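Local coordinates for acetohydroxyacid synthase small subunit Related (Bacteroides thetaiotaomicron, PDB 2F06), which is of unconfirmed function but, as a paired ACT-domain protein that binds histidine, probably senses an amino acid as a regulatory subunit would, at the interface of chains A and B. Sequence-based numbering; all coordinates share one arbitrary frame. Chains: chain A/B, conserved hypothetical protein.

The interface of chains A and B. Residues chain A 36, 104-106, 113-115, 144; chain B 106.
A:Ala36, in strand 34-41, forms an antiparallel beta bridge with B:Phe106, in strand 102-108, so the backbones of the two chains run side by side where the phenylalanine enters chain A. The methyl of A:Ala36 sits over the centre of the B:Phe106 ring, its CB 3.6 Å from the centroid in a CH-pi contact; a side chain this short lets the ring approach the strand. Ring atom CE1 reaches 3.4 Å from CA of A:Ser105, where main chain rather than a bulky group meets it. From the side opposite A:Ala36, CB of A:Asn113 comes in beyond the rim, 3.5 Å from CE2; its CG stands beside its own backbone N (chi1 -70°), leaving the methylene to meet the ring. A:Leu144 brings CD1 to the same CE2, and A:Val115 sets CG2 3.8 Å from CZ, branched groups suited to filling in around a flat ring. The A:Tyr104 side chain runs at about a right angle to that of B:Phe106 and touches CE1 with its ring CD2. Near the two-fold, A:Phe106 and B:Phe106 slide past each other in opposite directions, with CB of A:Phe106 3.5 Å from CB of B:Phe106. With an alanine at B:Phe106, the A:Ala36 methyl would probably lose its aromatic face and a gap open between strand 34-41 and strands 102-108 and 111-118 of chain A. The ring thus lies between those strands, near the C-terminal A:Leu144, and the two-fold repeats this in what is plausibly an ACT-type dimer.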
loop_
_atom_site.group_PDB
_atom_site.type_symbol
_atom_site.label_atom_id
_atom_site.label_comp_id
_atom_site.label_asym_id
_atom_site.label_seq_id
_atom_site.Cartn_x
_atom_site.Cartn_y
_atom_site.Cartn_z
ATOM N N ALA A 36 -15.229 -12.179 5.857
ATOM C CA ALA A 36 -14.421 -11.012 6.216
ATOM C C ALA A 36 -13.571 -10.683 5.013
ATOM O O ALA A 36 -12.938 -11.574 4.398
ATOM C CB ALA A 36 -13.509 -11.291 7.404
ATOM N N TYR A 104 -7.646 -6.824 10.465
ATOM C CA TYR A 104 -8.884 -6.182 10.146
ATOM C C TYR A 104 -9.916 -6.774 11.079
ATOM O O TYR A 104 -9.769 -7.949 11.531
ATOM C CB TYR A 104 -9.267 -6.341 8.623
ATOM C CG TYR A 104 -9.053 -7.702 7.967
ATOM C CD1 TYR A 104 -7.756 -8.122 7.573
ATOM C CD2 TYR A 104 -10.130 -8.548 7.656
ATOM C CE1 TYR A 104 -7.569 -9.360 6.906
ATOM C CE2 TYR A 104 -9.929 -9.833 7.038
ATOM C CZ TYR A 104 -8.650 -10.204 6.647
ATOM O OH TYR A 104 -8.413 -11.404 6.009
ATOM N N SER A 105 -10.953 -5.991 11.412
ATOM C CA SER A 105 -11.908 -6.426 12.384
ATOM C C SER A 105 -13.165 -5.591 12.466
ATOM O O SER A 105 -13.152 -4.429 12.062
ATOM C CB SER A 105 -11.241 -6.425 13.753
ATOM O OG SER A 105 -10.677 -5.162 13.990
ATOM N N PHE A 106 -14.270 -6.229 12.878
ATOM C CA PHE A 106 -15.572 -5.552 13.041
ATOM C C PHE A 106 -16.104 -5.995 14.401
ATOM O O PHE A 106 -15.874 -7.141 14.819
ATOM C CB PHE A 106 -16.630 -5.941 11.979
ATOM C CG PHE A 106 -16.821 -4.936 10.850
ATOM C CD1 PHE A 106 -15.899 -4.850 9.787
ATOM C CD2 PHE A 106 -17.937 -4.095 10.836
ATOM C CE1 PHE A 106 -16.080 -3.918 8.734
ATOM C CE2 PHE A 106 -18.133 -3.163 9.829
ATOM C CZ PHE A 106 -17.199 -3.079 8.744
ATOM N N ASN A 113 -14.652 -9.629 16.181
ATOM C CA ASN A 113 -13.864 -10.641 15.505
ATOM C C ASN A 113 -12.664 -9.955 14.884
ATOM O O ASN A 113 -12.805 -8.913 14.262
ATOM C CB ASN A 113 -14.748 -11.309 14.425
ATOM C CG ASN A 113 -15.833 -12.166 15.048
ATOM O OD1 ASN A 113 -17.041 -11.935 14.848
ATOM N ND2 ASN A 113 -15.429 -13.108 15.861
ATOM N N VAL A 114 -11.488 -10.518 15.069
ATOM C CA VAL A 114 -10.280 -9.877 14.580
ATOM C C VAL A 114 -9.478 -10.902 13.823
ATOM O O VAL A 114 -9.231 -11.979 14.338
ATOM C CB VAL A 114 -9.374 -9.285 15.744
ATOM C CG1 VAL A 114 -8.293 -8.352 15.143
ATOM C CG2 VAL A 114 -10.253 -8.551 16.793
ATOM N N VAL A 115 -9.109 -10.559 12.593
ATOM C CA VAL A 115 -8.134 -11.309 11.810
ATOM C C VAL A 115 -6.764 -10.654 11.861
ATOM O O VAL A 115 -6.590 -9.462 11.534
ATOM C CB VAL A 115 -8.594 -11.407 10.350
ATOM C CG1 VAL A 115 -7.462 -11.956 9.434
ATOM C CG2 VAL A 115 -9.866 -12.238 10.258
ATOM N N LEU A 144 -18.380 -17.482 9.664
ATOM C CA LEU A 144 -18.959 -16.348 10.379
ATOM C C LEU A 144 -20.276 -15.864 9.696
ATOM O O LEU A 144 -21.223 -15.321 10.319
ATOM C CB LEU A 144 -17.950 -15.214 10.507
ATOM C CG LEU A 144 -16.781 -15.336 11.483
ATOM C CD1 LEU A 144 -15.883 -14.155 11.301
ATOM C CD2 LEU A 144 -17.339 -15.285 12.893
ATOM O OXT LEU A 144 -20.406 -16.029 8.464
ATOM N N PHE B 106 -17.168 -7.469 7.600
ATOM C CA PHE B 106 -17.245 -8.747 8.336
ATOM C C PHE B 106 -18.709 -9.174 8.276
ATOM O O PHE B 106 -19.610 -8.321 8.295
ATOM C CB PHE B 106 -16.850 -8.648 9.830
ATOM C CG PHE B 106 -15.443 -9.122 10.166
ATOM C CD1 PHE B 106 -14.318 -8.316 9.896
ATOM C CD2 PHE B 106 -15.244 -10.362 10.778
ATOM C CE1 PHE B 106 -13.008 -8.756 10.214
ATOM C CE2 PHE B 106 -13.975 -10.827 11.086
ATOM C CZ PHE B 106 -12.831 -10.005 10.817
#